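Local coordinates for protein hydrolase, haloacid dehalogenase-like family (Streptococcus pneumoniae, PDB 2FI1) that probably acts as a metal-dependent hydrolase of the haloacid dehalogenase superfamily, its natural substrate not established and a calcium ion bound in the crystal, at residues M4-Y9 against I152-V157; N20-T25 against H80-E85; E30-Y35 against T58-L63; F102-R107 against E126-S131. One frame throughout, in Å; residues are numbered along the deposited sequence.

Interaction 1. Residues M4-Y9 against I152-V157; sequences MKYHDY and ISSGLV
L156 lays its CB over one face of the Y6 ring, 3.9 Å from the ring centroid and displaced toward the rim, in a CH-pi contact. Its CG is anti to the backbone N (chi1 -178°), and the two methyls beyond meet the remainder of the ring, CD2 at CD2 and CE2 of Y6, CD1 at CE2 and CZ. The same L156 CD2 comes within 4.1 Å of Y9 CE1. L188 of helix 181-188 touches all three side chains, which makes this the tightly packed part of the contact.

The backbones here begin the parallel pairing of strands 8-11 and 155-159, D8 beside G155 and Y9 beside L156. S154 O accepts two N-H groups: that of D8 N at 3.0 Å lies in the carbonyl plane and is nearly straight (163°), whereas that of H7 N is more bent (142°). One step on, L156 N donates to D8 O at 2.8 Å, and G155 CA adds a CA-H...O contact to the same oxygen. S154 OG receives a weak bond from H7 N.

Toward I152 and the D8 carboxylate the contact is looser, and water 1 bridges the two segments, donating to D8 OD2 at 2.6 Å and accepting from S154 N. I152 CG1 lies 3.5 Å from that carboxylate oxygen, while D8 OD1 forms a salt bridge with R100. The aspartate is thus buried beside an aliphatic side chain, yet water and guanidinium serve its two oxygens separately, an environment consistent with a carboxylate that keeps its negative charge.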
loop_
_atom_site.group_PDB
_atom_site.type_symbol
_atom_site.label_atom_id
_atom_site.label_comp_id
_atom_site.label_asym_id
_atom_site.label_seq_id
_atom_site.Cartn_x
_atom_site.Cartn_y
_atom_site.Cartn_z
ATOM N N MET A 4 -2.443 20.891 -14.238
ATOM C CA MET A 4 -2.108 19.469 -13.909
ATOM C C MET A 4 -0.613 19.349 -13.614
ATOM O O MET A 4 0.202 19.314 -14.536
ATOM C CB MET A 4 -2.483 18.569 -15.078
ATOM C CG MET A 4 -2.469 17.111 -14.739
ATOM S SD MET A 4 -3.770 16.554 -13.628
ATOM C CE MET A 4 -3.178 14.873 -13.622
ATOM N N LYS A 5 -0.270 19.247 -12.334
ATOM C CA LYS A 5 1.110 19.459 -11.872
ATOM C C LYS A 5 2.091 18.354 -12.299
ATOM O O LYS A 5 3.245 18.635 -12.630
ATOM C CB LYS A 5 1.128 19.634 -10.344
ATOM C CG LYS A 5 0.289 20.826 -9.831
ATOM C CD LYS A 5 -0.154 20.657 -8.374
ATOM C CE LYS A 5 -1.148 21.733 -7.947
ATOM N NZ LYS A 5 -0.534 23.101 -7.865
ATOM N N TYR A 6 1.628 17.108 -12.305
ATOM C CA TYR A 6 2.483 15.964 -12.616
ATOM C C TYR A 6 1.850 15.109 -13.691
ATOM O O TYR A 6 0.633 14.987 -13.736
ATOM C CB TYR A 6 2.688 15.114 -11.364
ATOM C CG TYR A 6 3.348 15.853 -10.238
ATOM C CD1 TYR A 6 4.714 16.089 -10.249
ATOM C CD2 TYR A 6 2.607 16.333 -9.167
ATOM C CE1 TYR A 6 5.329 16.780 -9.218
ATOM C CE2 TYR A 6 3.207 17.020 -8.135
ATOM C CZ TYR A 6 4.566 17.241 -8.159
ATOM O OH TYR A 6 5.154 17.920 -7.109
ATOM N N HIS A 7 2.682 14.493 -14.528
ATOM C CA HIS A 7 2.216 13.587 -15.581
ATOM C C HIS A 7 2.194 12.136 -15.107
ATOM O O HIS A 7 1.274 11.387 -15.434
ATOM C CB HIS A 7 3.097 13.690 -16.835
ATOM C CG HIS A 7 2.643 12.818 -17.967
ATOM N ND1 HIS A 7 1.553 13.121 -18.756
ATOM C CD2 HIS A 7 3.128 11.644 -18.437
ATOM C CE1 HIS A 7 1.401 12.182 -19.675
ATOM N NE2 HIS A 7 2.337 11.267 -19.495
ATOM N N ASP A 8 3.220 11.762 -14.348
ATOM C CA ASP A 8 3.467 10.382 -13.952
ATOM C C ASP A 8 3.423 10.229 -12.439
ATOM O O ASP A 8 3.925 11.076 -11.703
ATOM C CB ASP A 8 4.819 9.937 -14.497
ATOM C CG ASP A 8 4.831 9.863 -16.002
ATOM O OD1 ASP A 8 3.811 9.407 -16.558
ATOM O OD2 ASP A 8 5.840 10.255 -16.629
ATOM N N TYR A 9 2.812 9.139 -11.998
ATOM C CA TYR A 9 2.530 8.889 -10.601
ATOM C C TYR A 9 3.064 7.502 -10.276
ATOM O O TYR A 9 2.620 6.522 -10.867
ATOM C CB TYR A 9 1.011 8.987 -10.352
ATOM C CG TYR A 9 0.496 10.389 -10.590
ATOM C CD1 TYR A 9 0.340 11.277 -9.541
ATOM C CD2 TYR A 9 0.235 10.852 -11.877
ATOM C CE1 TYR A 9 -0.100 12.563 -9.741
ATOM C CE2 TYR A 9 -0.194 12.153 -12.091
ATOM C CZ TYR A 9 -0.361 12.997 -11.015
ATOM O OH TYR A 9 -0.780 14.311 -11.225
ATOM N N ILE A 152 10.460 9.755 -17.726
ATOM C CA ILE A 152 9.649 10.528 -16.806
ATOM C C ILE A 152 10.316 11.871 -16.508
ATOM O O ILE A 152 11.381 11.916 -15.883
ATOM C CB ILE A 152 9.426 9.737 -15.475
ATOM C CG1 ILE A 152 8.703 8.415 -15.756
ATOM C CG2 ILE A 152 8.653 10.580 -14.477
ATOM C CD1 ILE A 152 8.481 7.545 -14.524
ATOM N N SER A 153 9.671 12.959 -16.931
ATOM C CA SER A 153 10.140 14.326 -16.653
ATOM C C SER A 153 9.318 15.067 -15.601
ATOM O O SER A 153 9.768 16.075 -15.051
ATOM C CB SER A 153 10.097 15.149 -17.938
ATOM O OG SER A 153 8.779 15.161 -18.458
ATOM N N SER A 154 8.099 14.598 -15.348
ATOM C CA SER A 154 7.197 15.239 -14.399
ATOM C C SER A 154 6.536 14.143 -13.585
ATOM O O SER A 154 5.420 13.715 -13.889
ATOM C CB SER A 154 6.145 16.062 -15.143
ATOM O OG SER A 154 5.250 16.666 -14.239
ATOM N N GLY A 155 7.240 13.690 -12.555
ATOM C CA GLY A 155 6.811 12.525 -11.786
ATOM C C GLY A 155 6.633 12.821 -10.314
ATOM O O GLY A 155 7.377 13.608 -9.723
ATOM N N LEU A 156 5.631 12.174 -9.728
ATOM C CA LEU A 156 5.374 12.243 -8.294
ATOM C C LEU A 156 5.404 10.827 -7.714
ATOM O O LEU A 156 4.749 9.921 -8.230
ATOM C CB LEU A 156 4.013 12.885 -8.028
ATOM C CG LEU A 156 3.621 13.061 -6.554
ATOM C CD1 LEU A 156 4.541 14.029 -5.833
ATOM C CD2 LEU A 156 2.174 13.504 -6.424
ATOM N N VAL A 157 6.172 10.651 -6.647
ATOM C CA VAL A 157 6.269 9.386 -5.933
ATOM C C VAL A 157 5.407 9.493 -4.683
ATOM O O VAL A 157 5.622 10.385 -3.861
ATOM C CB VAL A 157 7.733 9.097 -5.544
ATOM C CG1 VAL A 157 7.843 7.860 -4.674
ATOM C CG2 VAL A 157 8.576 8.941 -6.791
HETATM O O HOH W 1 6.798 12.670 -17.133
#

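Interaction 2. Residues N20-T25 against H80-E85; sequences NYETST and HPILFE
I82 overlaps two side chains of the first turn of helix 20-34 with a single methyl: its CD1 lies 3.8 Å from E22 CG and equally 3.8 Å from T23 CG2. The I82 and T23 side chains run past one another, oppositely directed, bringing I82 CG1 within 3.9 Å of T23 CG2 as well. The same threonine methyl loosely meets H80 O at 4.1 Å.

The two branches of T23 do different work. Its OG1 sits in the crowded position between the backbone N and the carbonyl carbon (chi1 38°), with CG2 anti to the carbonyl carbon and turned to the isoleucine. OG1 is 2.9 Å from water 2, which in turn accepts from I82 N, also at 2.9 Å. With no direct hydrogen bond between the segments, this water supplies the polar link beside the small methyl contact. E22 takes part through its CG; the chain bends at chi2 (60°), and OE1 is hydrogen-bonded to H41. The T23 side chain is about 13 Å from the bound calcium.

The contact is a modest one at the surface, joining the start of helix 20-34, which follows the short helix 13-17 after strand 8-11, to the loop between helices 66-77 and 87-96. I82 and F84 also make backbone bonds to D19 and L17, and P81 rests on I114 and K117 of helix 110-117. The chain therefore enters and leaves the helical part, helices 20-34 to 66-77, side by side.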
loop_
_atom_site.group_PDB
_atom_site.type_symbol
_atom_site.label_atom_id
_atom_site.label_comp_id
_atom_site.label_asym_id
_atom_site.label_seq_id
_atom_site.Cartn_x
_atom_site.Cartn_y
_atom_site.Cartn_z
ATOM N N ASN A 20 -4.297 -2.351 3.753
ATOM C CA ASN A 20 -3.999 -3.682 4.267
ATOM C C ASN A 20 -4.221 -3.768 5.771
ATOM O O ASN A 20 -4.547 -4.843 6.282
ATOM C CB ASN A 20 -2.574 -4.113 3.923
ATOM C CG ASN A 20 -1.540 -3.151 4.433
ATOM O OD1 ASN A 20 -1.303 -2.106 3.821
ATOM N ND2 ASN A 20 -0.900 -3.489 5.555
ATOM N N TYR A 21 -4.053 -2.669 6.498
ATOM C CA TYR A 21 -4.266 -2.749 7.942
ATOM C C TYR A 21 -5.732 -2.947 8.279
ATOM O O TYR A 21 -6.043 -3.478 9.343
ATOM C CB TYR A 21 -3.626 -1.563 8.678
ATOM C CG TYR A 21 -2.116 -1.629 8.610
ATOM C CD1 TYR A 21 -1.420 -2.677 9.207
ATOM C CD2 TYR A 21 -1.387 -0.667 7.932
ATOM C CE1 TYR A 21 -0.033 -2.757 9.123
ATOM C CE2 TYR A 21 -0.000 -0.738 7.848
ATOM C CZ TYR A 21 0.660 -1.786 8.441
ATOM O OH TYR A 21 2.034 -1.858 8.370
ATOM N N GLU A 22 -6.643 -2.573 7.384
ATOM C CA GLU A 22 -8.068 -2.811 7.650
ATOM C C GLU A 22 -8.420 -4.295 7.592
ATOM O O GLU A 22 -9.107 -4.814 8.475
ATOM C CB GLU A 22 -8.959 -2.017 6.685
ATOM C CG GLU A 22 -10.456 -2.153 6.944
ATOM C CD GLU A 22 -10.866 -1.693 8.324
ATOM O OE1 GLU A 22 -10.148 -0.859 8.909
ATOM O OE2 GLU A 22 -11.901 -2.190 8.823
ATOM N N THR A 23 -7.964 -4.983 6.552
ATOM C CA THR A 23 -8.223 -6.407 6.448
ATOM C C THR A 23 -7.512 -7.179 7.570
ATOM O O THR A 23 -8.063 -8.127 8.138
ATOM C CB THR A 23 -7.850 -6.964 5.054
ATOM O OG1 THR A 23 -6.660 -6.343 4.576
ATOM C CG2 THR A 23 -8.975 -6.729 4.050
ATOM N N SER A 24 -6.296 -6.766 7.915
ATOM C CA SER A 24 -5.572 -7.407 9.000
ATOM C C SER A 24 -6.256 -7.166 10.343
ATOM O O SER A 24 -6.377 -8.088 11.148
ATOM C CB SER A 24 -4.131 -6.912 9.025
ATOM O OG SER A 24 -3.427 -7.355 7.870
ATOM N N THR A 25 -6.743 -5.951 10.568
ATOM C CA THR A 25 -7.465 -5.637 11.805
ATOM C C THR A 25 -8.730 -6.480 11.925
ATOM O O THR A 25 -9.015 -7.041 12.986
ATOM C CB THR A 25 -7.805 -4.140 11.890
ATOM O OG1 THR A 25 -6.589 -3.389 11.995
ATOM C CG2 THR A 25 -8.693 -3.826 13.092
ATOM N N HIS A 80 -11.049 -10.524 -0.391
ATOM C CA HIS A 80 -11.700 -9.280 -0.777
ATOM C C HIS A 80 -10.928 -8.110 -0.176
ATOM O O HIS A 80 -11.343 -7.531 0.831
ATOM C CB HIS A 80 -13.150 -9.272 -0.301
ATOM C CG HIS A 80 -13.970 -10.375 -0.883
ATOM N ND1 HIS A 80 -14.544 -10.298 -2.135
ATOM C CD2 HIS A 80 -14.280 -11.600 -0.401
ATOM C CE1 HIS A 80 -15.192 -11.422 -2.387
ATOM N NE2 HIS A 80 -15.043 -12.230 -1.354
ATOM N N PRO A 81 -9.796 -7.753 -0.805
ATOM C CA PRO A 81 -8.990 -6.666 -0.246
ATOM C C PRO A 81 -9.742 -5.338 -0.266
ATOM O O PRO A 81 -10.678 -5.165 -1.053
ATOM C CB PRO A 81 -7.755 -6.620 -1.155
ATOM C CG PRO A 81 -7.792 -7.864 -1.990
ATOM C CD PRO A 81 -9.219 -8.285 -2.054
ATOM N N ILE A 82 -9.337 -4.420 0.597
ATOM C CA ILE A 82 -10.008 -3.143 0.769
ATOM C C ILE A 82 -9.054 -2.015 0.393
ATOM O O ILE A 82 -7.990 -1.881 0.987
ATOM C CB ILE A 82 -10.479 -2.990 2.237
ATOM C CG1 ILE A 82 -11.473 -4.107 2.574
ATOM C CG2 ILE A 82 -11.124 -1.632 2.486
ATOM C CD1 ILE A 82 -11.839 -4.197 4.030
ATOM N N LEU A 83 -9.425 -1.221 -0.608
ATOM C CA LEU A 83 -8.657 -0.025 -0.971
ATOM C C LEU A 83 -8.950 1.093 0.016
ATOM O O LEU A 83 -9.988 1.076 0.685
ATOM C CB LEU A 83 -9.036 0.451 -2.378
ATOM C CG LEU A 83 -8.778 -0.524 -3.521
ATOM C CD1 LEU A 83 -9.331 0.075 -4.809
ATOM C CD2 LEU A 83 -7.291 -0.835 -3.638
ATOM N N PHE A 84 -8.071 2.089 0.094
ATOM C CA PHE A 84 -8.448 3.312 0.795
ATOM C C PHE A 84 -9.626 3.959 0.082
ATOM O O PHE A 84 -9.766 3.837 -1.140
ATOM C CB PHE A 84 -7.264 4.264 0.921
ATOM C CG PHE A 84 -6.335 3.896 2.035
ATOM C CD1 PHE A 84 -6.672 4.194 3.346
ATOM C CD2 PHE A 84 -5.169 3.194 1.799
ATOM C CE1 PHE A 84 -5.835 3.828 4.380
ATOM C CE2 PHE A 84 -4.344 2.828 2.829
ATOM C CZ PHE A 84 -4.669 3.153 4.113
ATOM N N GLU A 85 -10.486 4.629 0.842
ATOM C CA GLU A 85 -11.674 5.242 0.281
ATOM C C GLU A 85 -11.277 6.250 -0.785
ATOM O O GLU A 85 -10.427 7.081 -0.540
ATOM C CB GLU A 85 -12.466 5.970 1.376
ATOM C CG GLU A 85 -13.815 6.490 0.921
ATOM C CD GLU A 85 -14.752 5.378 0.505
ATOM O OE1 GLU A 85 -14.776 4.333 1.193
ATOM O OE2 GLU A 85 -15.465 5.540 -0.508
HETATM O O HOH W 2 -6.977 -4.719 2.226
#

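Interaction 3. Residues E30-Y35 against T58-L63; sequences ETLALY and TFAPNL
L63 meets Y35 from its first side-chain carbon onward. CB stands over one face of the Y35 ring, 4.0 Å from the centroid and offset toward the rim, 18° from the ring normal, in a CH-pi contact whose nearest ring atom is CE1. CG, anti to the carbonyl carbon (chi1 -60°), passes Y35 CD1 at 4.2 Å. From there the tip divides: L63 CD1 reaches Y35 CG at 3.8 Å, and L63 CD2 stays against Y35 CD1 at 3.9 Å. The leucine thus spreads across the ring from CE1 back to the base of the tyrosine side chain.

L63 CD1 also meets L32 CD2 at 4.0 Å, the two leucine side chains crossing at about a right angle. The same L32 CD2 also approaches F59 O at 3.7 Å and A60 CB at 4.2 Å, while F66 of helix 66-77 touches L32.

No hydrogen bond joins the segments. The polar end of Y35 is held separately, its OH hydrogen-bonded to E64 O, just beyond the contact. L63 is presented by a type I beta turn from A60 to L63 whose closing backbone bond is weak.

Here the end of helix 20-34 is joined to the turn that follows helix 52-59. A helical insertion soon after the first strand, here the helices from 20-34 to 66-77, is consistent with a C1 cap of the haloacid dehalogenase superfamily.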
loop_
_atom_site.group_PDB
_atom_site.type_symbol
_atom_site.label_atom_id
_atom_site.label_comp_id
_atom_site.label_asym_id
_atom_site.label_seq_id
_atom_site.Cartn_x
_atom_site.Cartn_y
_atom_site.Cartn_z
ATOM N N GLU A 30 -11.353 -10.685 14.886
ATOM C CA GLU A 30 -12.139 -11.914 14.861
ATOM C C GLU A 30 -11.384 -13.077 15.507
ATOM O O GLU A 30 -11.991 -13.925 16.176
ATOM C CB GLU A 30 -12.637 -12.238 13.449
ATOM C CG GLU A 30 -11.626 -12.707 12.457
ATOM C CD GLU A 30 -12.259 -13.008 11.096
ATOM O OE1 GLU A 30 -13.505 -13.135 11.020
ATOM O OE2 GLU A 30 -11.522 -13.096 10.099
ATOM N N THR A 31 -10.064 -13.111 15.350
ATOM C CA THR A 31 -9.250 -14.152 15.986
ATOM C C THR A 31 -9.247 -13.987 17.517
ATOM O O THR A 31 -9.396 -14.973 18.246
ATOM C CB THR A 31 -7.815 -14.177 15.420
ATOM O OG1 THR A 31 -7.857 -14.250 13.988
ATOM C CG2 THR A 31 -7.036 -15.379 15.949
ATOM N N LEU A 32 -9.109 -12.758 18.013
ATOM C CA LEU A 32 -9.246 -12.493 19.450
ATOM C C LEU A 32 -10.573 -13.010 20.010
ATOM O O LEU A 32 -10.608 -13.574 21.113
ATOM C CB LEU A 32 -9.124 -11.001 19.753
ATOM C CG LEU A 32 -7.733 -10.376 19.657
ATOM C CD1 LEU A 32 -7.879 -8.870 19.785
ATOM C CD2 LEU A 32 -6.799 -10.918 20.725
ATOM N N ALA A 33 -11.649 -12.846 19.247
ATOM C CA ALA A 33 -12.980 -13.251 19.710
ATOM C C ALA A 33 -13.065 -14.760 19.928
ATOM O O ALA A 33 -13.828 -15.214 20.784
ATOM C CB ALA A 33 -14.047 -12.787 18.739
ATOM N N LEU A 34 -12.283 -15.532 19.177
ATOM C CA LEU A 34 -12.223 -16.993 19.359
ATOM C C LEU A 34 -11.744 -17.366 20.757
ATOM O O LEU A 34 -12.086 -18.440 21.268
ATOM C CB LEU A 34 -11.289 -17.646 18.340
ATOM C CG LEU A 34 -11.666 -17.562 16.868
ATOM C CD1 LEU A 34 -10.507 -18.048 16.016
ATOM C CD2 LEU A 34 -12.930 -18.369 16.589
ATOM N N TYR A 35 -10.946 -16.494 21.365
ATOM C CA TYR A 35 -10.435 -16.702 22.719
ATOM C C TYR A 35 -11.264 -15.960 23.777
ATOM O O TYR A 35 -10.867 -15.889 24.945
ATOM C CB TYR A 35 -8.972 -16.261 22.800
ATOM C CG TYR A 35 -8.054 -17.007 21.867
ATOM C CD1 TYR A 35 -7.277 -18.075 22.318
ATOM C CD2 TYR A 35 -7.952 -16.643 20.530
ATOM C CE1 TYR A 35 -6.431 -18.760 21.457
ATOM C CE2 TYR A 35 -7.113 -17.318 19.660
ATOM C CZ TYR A 35 -6.349 -18.374 20.127
ATOM O OH TYR A 35 -5.515 -19.043 19.271
ATOM N N THR A 58 0.874 -7.164 22.850
ATOM C CA THR A 58 -0.072 -6.272 23.538
ATOM C C THR A 58 -1.400 -6.960 23.840
ATOM O O THR A 58 -1.906 -6.875 24.972
ATOM C CB THR A 58 -0.313 -5.001 22.709
ATOM O OG1 THR A 58 0.925 -4.294 22.595
ATOM C CG2 THR A 58 -1.342 -4.091 23.352
ATOM N N PHE A 59 -1.954 -7.657 22.851
ATOM C CA PHE A 59 -3.324 -8.155 22.931
ATOM C C PHE A 59 -3.447 -9.673 23.072
ATOM O O PHE A 59 -4.495 -10.152 23.513
ATOM C CB PHE A 59 -4.105 -7.707 21.689
ATOM C CG PHE A 59 -4.234 -6.220 21.561
ATOM C CD1 PHE A 59 -4.874 -5.478 22.540
ATOM C CD2 PHE A 59 -3.725 -5.558 20.455
ATOM C CE1 PHE A 59 -4.986 -4.112 22.421
ATOM C CE2 PHE A 59 -3.833 -4.190 20.333
ATOM C CZ PHE A 59 -4.464 -3.462 21.320
ATOM N N ALA A 60 -2.414 -10.430 22.687
ATOM C CA ALA A 60 -2.506 -11.895 22.582
ATOM C C ALA A 60 -1.226 -12.634 23.000
ATOM O O ALA A 60 -0.868 -13.629 22.377
ATOM C CB ALA A 60 -2.865 -12.269 21.147
ATOM N N PRO A 61 -0.546 -12.164 24.060
ATOM C CA PRO A 61 0.795 -12.694 24.349
ATOM C C PRO A 61 0.859 -14.191 24.645
ATOM O O PRO A 61 1.835 -14.841 24.266
ATOM C CB PRO A 61 1.233 -11.881 25.573
ATOM C CG PRO A 61 -0.032 -11.418 26.199
ATOM C CD PRO A 61 -0.942 -11.137 25.037
ATOM N N ASN A 62 -0.170 -14.731 25.293
ATOM C CA ASN A 62 -0.185 -16.148 25.685
ATOM C C ASN A 62 -1.392 -16.905 25.138
ATOM O O ASN A 62 -1.833 -17.904 25.717
ATOM C CB ASN A 62 -0.143 -16.260 27.211
ATOM C CG ASN A 62 1.054 -15.558 27.811
ATOM O OD1 ASN A 62 0.908 -14.616 28.590
ATOM N ND2 ASN A 62 2.249 -16.002 27.438
ATOM N N LEU A 63 -1.930 -16.443 24.013
ATOM C CA LEU A 63 -3.018 -17.146 23.358
ATOM C C LEU A 63 -2.436 -18.225 22.448
ATOM O O LEU A 63 -1.680 -17.928 21.514
ATOM C CB LEU A 63 -3.901 -16.171 22.573
ATOM C CG LEU A 63 -4.571 -15.062 23.392
ATOM C CD1 LEU A 63 -5.525 -14.266 22.510
ATOM C CD2 LEU A 63 -5.314 -15.631 24.617
#

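Interaction 4. Residues F102-R107 against E126-S131; sequences FLVSHR and EVVTSS
The beta-alpha-beta crossover of strand 100-104, helix 110-117 and strand 124-128 brings L103 beside V127 and V104 beside V128 in parallel register. The strand segments run only 6° apart, 4.7 Å between axes. L103 N donates to E126 O at 3.1 Å, in the carbonyl plane; L103 O receives V128 N at 2.8 Å, an almost straight bond, and V128 O receives S105 N.

On one face of the sheet L103 and V127 lie side by side and point the same way, L103 CD2 being 4.0 Å from V127 CG1, with L115 of helix 110-117 covering both. On the other, V104 CG2 is 4.2 Å from V128 CB, and helix 141-149 packs there through L146 and Y145.

Past the strands the pairing persists by other means. R107 O accepts S130 N at 2.9 Å; the bond is straight at hydrogen (173°), although the donor stands 35° above the carbonyl plane. Each segment contains an ST turn. S105 OG, anti to its backbone N, accepts R107 N at 3.0 Å, and T129 OG1 accepts S131 N while also bonding D109.

S105 follows strand 100-104 where haloacid dehalogenase relatives commonly carry their motif II serine or threonine, and the H106 side chain is about 8 Å from the calcium. The hydroxyls of S105 and T129 accept backbone N-H groups just past the strands, which probably helps define the shape of these loops near the metal site.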
loop_
_atom_site.group_PDB
_atom_site.type_symbol
_atom_site.label_atom_id
_atom_site.label_comp_id
_atom_site.label_asym_id
_atom_site.label_seq_id
_atom_site.Cartn_x
_atom_site.Cartn_y
_atom_site.Cartn_z
ATOM N N PHE A 102 2.227 4.071 -12.214
ATOM C CA PHE A 102 3.169 2.974 -12.045
ATOM C C PHE A 102 3.065 2.502 -10.614
ATOM O O PHE A 102 2.618 3.242 -9.739
ATOM C CB PHE A 102 4.599 3.423 -12.353
ATOM C CG PHE A 102 4.744 4.005 -13.719
ATOM C CD1 PHE A 102 5.052 3.204 -14.799
ATOM C CD2 PHE A 102 4.526 5.355 -13.935
ATOM C CE1 PHE A 102 5.164 3.753 -16.065
ATOM C CE2 PHE A 102 4.632 5.892 -15.196
ATOM C CZ PHE A 102 4.947 5.099 -16.252
ATOM N N LEU A 103 3.483 1.268 -10.360
ATOM C CA LEU A 103 3.471 0.736 -8.998
ATOM C C LEU A 103 4.800 0.072 -8.720
ATOM O O LEU A 103 5.288 -0.680 -9.565
ATOM C CB LEU A 103 2.337 -0.273 -8.816
ATOM C CG LEU A 103 2.011 -0.818 -7.423
ATOM C CD1 LEU A 103 1.437 0.228 -6.545
ATOM C CD2 LEU A 103 1.010 -1.949 -7.566
ATOM N N VAL A 104 5.392 0.371 -7.562
ATOM C CA VAL A 104 6.604 -0.321 -7.114
ATOM C C VAL A 104 6.303 -1.012 -5.798
ATOM O O VAL A 104 5.865 -0.373 -4.837
ATOM C CB VAL A 104 7.792 0.636 -6.959
ATOM C CG1 VAL A 104 8.997 -0.086 -6.345
ATOM C CG2 VAL A 104 8.175 1.215 -8.300
ATOM N N SER A 105 6.549 -2.321 -5.775
ATOM C CA SER A 105 6.356 -3.128 -4.580
ATOM C C SER A 105 7.559 -4.035 -4.379
ATOM O O SER A 105 8.183 -4.483 -5.334
ATOM C CB SER A 105 5.106 -3.989 -4.721
ATOM O OG SER A 105 4.902 -4.811 -3.569
ATOM N N HIS A 106 7.835 -4.311 -3.112
ATOM C CA HIS A 106 8.832 -5.306 -2.729
ATOM C C HIS A 106 8.262 -6.710 -2.683
ATOM O O HIS A 106 9.027 -7.662 -2.547
ATOM C CB HIS A 106 9.340 -5.020 -1.333
ATOM C CG HIS A 106 9.958 -3.674 -1.168
ATOM N ND1 HIS A 106 10.037 -3.047 0.053
ATOM C CD2 HIS A 106 10.557 -2.846 -2.059
ATOM C CE1 HIS A 106 10.644 -1.882 -0.096
ATOM N NE2 HIS A 106 10.973 -1.739 -1.365
ATOM N N ARG A 107 6.940 -6.832 -2.735
ATOM C CA ARG A 107 6.289 -8.129 -2.661
ATOM C C ARG A 107 6.435 -8.858 -3.984
ATOM O O ARG A 107 6.769 -8.258 -5.018
ATOM C CB ARG A 107 4.818 -7.968 -2.294
ATOM C CG ARG A 107 4.584 -7.323 -0.964
ATOM C CD ARG A 107 4.753 -8.306 0.175
ATOM N NE ARG A 107 4.705 -7.640 1.466
ATOM C CZ ARG A 107 4.672 -8.267 2.638
ATOM N NH1 ARG A 107 4.683 -9.594 2.686
ATOM N NH2 ARG A 107 4.628 -7.573 3.759
ATOM N N GLU A 126 3.021 0.066 -15.789
ATOM C CA GLU A 126 3.876 -1.039 -15.371
ATOM C C GLU A 126 3.820 -1.186 -13.858
ATOM O O GLU A 126 3.783 -0.193 -13.120
ATOM C CB GLU A 126 5.326 -0.860 -15.832
ATOM C CG GLU A 126 6.197 -2.080 -15.493
ATOM C CD GLU A 126 7.559 -2.116 -16.159
ATOM O OE1 GLU A 126 7.752 -1.524 -17.237
ATOM O OE2 GLU A 126 8.460 -2.760 -15.585
ATOM N N VAL A 127 3.782 -2.440 -13.426
ATOM C CA VAL A 127 3.864 -2.826 -12.022
ATOM C C VAL A 127 5.209 -3.517 -11.819
ATOM O O VAL A 127 5.500 -4.521 -12.485
ATOM C CB VAL A 127 2.723 -3.771 -11.619
ATOM C CG1 VAL A 127 2.895 -4.236 -10.179
ATOM C CG2 VAL A 127 1.373 -3.103 -11.812
ATOM N N VAL A 128 6.021 -2.967 -10.924
ATOM C CA VAL A 128 7.316 -3.544 -10.556
ATOM C C VAL A 128 7.099 -4.319 -9.262
ATOM O O VAL A 128 6.669 -3.745 -8.262
ATOM C CB VAL A 128 8.370 -2.446 -10.349
ATOM C CG1 VAL A 128 9.672 -3.038 -9.786
ATOM C CG2 VAL A 128 8.606 -1.674 -11.659
ATOM N N THR A 129 7.377 -5.626 -9.292
ATOM C CA THR A 129 7.355 -6.463 -8.096
ATOM C C THR A 129 8.771 -6.971 -7.849
ATOM O O THR A 129 9.680 -6.654 -8.606
ATOM C CB THR A 129 6.421 -7.672 -8.267
ATOM O OG1 THR A 129 7.030 -8.616 -9.149
ATOM C CG2 THR A 129 5.070 -7.254 -8.832
ATOM N N SER A 130 8.947 -7.773 -6.802
ATOM C CA SER A 130 10.277 -8.315 -6.499
ATOM C C SER A 130 10.867 -9.106 -7.659
ATOM O O SER A 130 12.089 -9.186 -7.793
ATOM C CB SER A 130 10.240 -9.193 -5.264
ATOM O OG SER A 130 9.451 -10.345 -5.476
ATOM N N SER A 131 10.012 -9.674 -8.508
ATOM C CA SER A 131 10.483 -10.499 -9.612
ATOM C C SER A 131 11.214 -9.701 -10.696
ATOM O O SER A 131 11.855 -10.285 -11.558
ATOM C CB SER A 131 9.332 -11.300 -10.223
ATOM O OG SER A 131 8.474 -10.456 -10.954
#

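How the interactions relate
Interactions 1 and 4 belong to one parallel sheet, where strands 8-11 and 100-104 are neighbours, and they touch directly: Y9 O lies 2.8 Å from F102 N, a probable hydrogen bond. Both are partly buried, most of their strand residues lying inside, and both combine backbone ladders with polar loop ends. Interactions 2 and 3 share helix 20-34 instead and have no direct hydrogen bonds between their segments; interaction 2 is a small, water-bridged surface contact near the junction with the sheet domain, interaction 3 an apolar, partly buried one farther out, their centres about 20 Å apart. Along the chain, interaction 1 encloses the other three, and its centre is about 44 Å from that of interaction 3.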